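Local coordinates for 14-3-3 protein (Cryptosporidium parvum, PDB 3EFZ) that probably binds phosphoserine-containing partner proteins, as a dimeric 14-3-3 adaptor of cell signalling, at residues G69-R74 with E122-I127. Numbering follows the deposited sequence. Where two conformers were deposited one is given.
Sequences GSLRNR and EDVIRI
Leu71 and Val124 meet where two antiparallel helices of the all-helical 14-3-3 fold, 63-81 and 100-131, lie side by side. The local axes approach to 9.2 Å and run at 149° to one another. The tight part is small and centres on two aliphatic side chains: Val124 CG2 presses on Leu71 CB at 3.5 Å, closer than carbons usually come, and also reaches the backbone, 3.8 Å from Arg72 N. With CG1 anti to the backbone N (chi1 175°), Val124 turns its other methyl, CG2, onto the facing helix. Leu71 CD1 touches Asp123 CB at 4.0 Å, a looser contact in which the two side chains cross at a slant. No hydrogen bond crosses between the segments; the contact is made by van der Waals packing. Leu151 of helix 138-158 also packs on Val124, and Ile127 continues the pairing onto Ile64 and Ala68 of helix 63-81.

On the solvent side, exposed Arg126 bridges to Asp123, with NH2 3.1 Å from OD1 at the guanidinium edge, while Glu122 CG lies over one guanidinium face. Asn73 ND2 hydrogen-bonds to Asp123 OD2 of the second subunit, which ties this part of the helix pair to the dimer interface. Arg72 instead leads away from helix 100-131 toward Tyr45 and Val48 of helix 32-54, its side chain about 7 Å from that of Arg153, a predicted phosphoserine contact. Its guanidinium is gripped partly from its own helix, with a weak hydrogen bond from NH2 to Asn44 OD1 of helix 32-54 besides: Arg72 NH2 donates to Asn73 OD1 at 2.7 Å, a moderately bent bond (N-H...O 152°), with NH2 tilted from the carbonyl plane.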
# COMPACT_ATOMS: atom_id res chain seq x y z
N GLY B 69 2.31 -11.31 -2.98
CA GLY B 69 1.37 -10.77 -2.00
C GLY B 69 1.55 -9.28 -1.80
O GLY B 69 0.58 -8.53 -1.86
N SER B 70 2.79 -8.86 -1.57
CA SER B 70 3.11 -7.46 -1.43
C SER B 70 2.63 -6.64 -2.64
O SER B 70 2.13 -5.53 -2.49
CB SER B 70 4.61 -7.28 -1.20
OG SER B 70 4.98 -5.95 -1.45
N LEU B 71 2.75 -7.21 -3.84
CA LEU B 71 2.33 -6.51 -5.06
C LEU B 71 0.81 -6.47 -5.24
O LEU B 71 0.27 -5.52 -5.81
CB LEU B 71 2.97 -7.15 -6.28
CG LEU B 71 4.32 -6.63 -6.76
CD1 LEU B 71 4.61 -7.25 -8.11
CD2 LEU B 71 4.37 -5.08 -6.81
N ARG B 72 0.13 -7.52 -4.79
CA ARG B 72 -1.34 -7.60 -4.81
C ARG B 72 -1.87 -6.45 -3.95
O ARG B 72 -2.83 -5.77 -4.30
CB ARG B 72 -1.78 -8.92 -4.17
CG ARG B 72 -3.15 -9.46 -4.53
CD ARG B 72 -4.41 -8.74 -4.03
NE ARG B 72 -4.28 -8.06 -2.75
CZ ARG B 72 -5.32 -7.64 -2.02
NH1 ARG B 72 -6.57 -7.88 -2.41
NH2 ARG B 72 -5.11 -7.00 -0.86
N ASN B 73 -1.22 -6.26 -2.80
CA ASN B 73 -1.64 -5.30 -1.79
C ASN B 73 -1.35 -3.89 -2.30
O ASN B 73 -2.21 -3.02 -2.25
CB ASN B 73 -0.97 -5.56 -0.45
CG ASN B 73 -1.50 -6.82 0.26
OD1 ASN B 73 -2.55 -7.38 -0.08
ND2 ASN B 73 -0.76 -7.26 1.26
N ARG B 74 -0.15 -3.69 -2.82
CA ARG B 74 0.17 -2.44 -3.51
C ARG B 74 -0.86 -2.03 -4.57
O ARG B 74 -1.27 -0.88 -4.62
CB ARG B 74 1.56 -2.53 -4.15
CG ARG B 74 1.80 -1.59 -5.35
CD ARG B 74 3.30 -1.31 -5.52
NE ARG B 74 3.62 -0.69 -6.82
CZ ARG B 74 3.77 0.61 -7.03
NH1 ARG B 74 4.06 1.03 -8.26
NH2 ARG B 74 3.65 1.50 -6.03
N GLU B 122 -0.22 -8.08 -13.89
CA GLU B 122 0.28 -9.15 -14.73
C GLU B 122 1.49 -9.84 -14.06
O GLU B 122 1.60 -11.07 -14.11
CB GLU B 122 0.58 -8.63 -16.14
CG GLU B 122 0.91 -9.69 -17.19
CD GLU B 122 -0.08 -10.83 -17.28
OE1 GLU B 122 0.37 -11.95 -17.57
OE2 GLU B 122 -1.30 -10.62 -17.09
N ASP B 123 2.35 -9.06 -13.37
CA ASP B 123 3.47 -9.59 -12.59
C ASP B 123 2.98 -10.61 -11.54
O ASP B 123 3.49 -11.73 -11.48
CB ASP B 123 4.24 -8.47 -11.87
CG ASP B 123 5.17 -7.66 -12.79
OD1 ASP B 123 5.54 -8.14 -13.89
OD2 ASP B 123 5.55 -6.53 -12.36
N VAL B 124 2.01 -10.22 -10.72
CA VAL B 124 1.45 -11.10 -9.68
C VAL B 124 0.90 -12.41 -10.28
O VAL B 124 1.21 -13.49 -9.80
CB VAL B 124 0.33 -10.41 -8.89
CG1 VAL B 124 -0.32 -11.38 -7.90
CG2 VAL B 124 0.84 -9.17 -8.16
N ILE B 125 0.07 -12.29 -11.31
CA ILE B 125 -0.52 -13.42 -12.05
C ILE B 125 0.52 -14.43 -12.54
O ILE B 125 0.37 -15.63 -12.32
CB ILE B 125 -1.43 -12.94 -13.21
CG1 ILE B 125 -2.74 -12.39 -12.62
CG2 ILE B 125 -1.75 -14.10 -14.20
CD1 ILE B 125 -3.52 -11.45 -13.52
N ARG B 126 1.58 -13.94 -13.18
CA ARG B 126 2.69 -14.79 -13.59
C ARG B 126 3.33 -15.53 -12.40
O ARG B 126 3.63 -16.71 -12.51
CB ARG B 126 3.74 -14.00 -14.38
CG ARG B 126 3.19 -13.31 -15.66
CD ARG B 126 4.33 -12.93 -16.62
NE ARG B 126 4.00 -11.85 -17.57
CZ ARG B 126 4.15 -10.54 -17.32
NH1 ARG B 126 3.82 -9.64 -18.25
NH2 ARG B 126 4.63 -10.12 -16.15
N ILE B 127 3.52 -14.84 -11.28
CA ILE B 127 4.08 -15.46 -10.07
C ILE B 127 3.13 -16.53 -9.53
O ILE B 127 3.56 -17.64 -9.22
CB ILE B 127 4.43 -14.44 -8.94
CG1 ILE B 127 5.55 -13.50 -9.39
CG2 ILE B 127 4.83 -15.16 -7.63
CD1 ILE B 127 5.65 -12.26 -8.56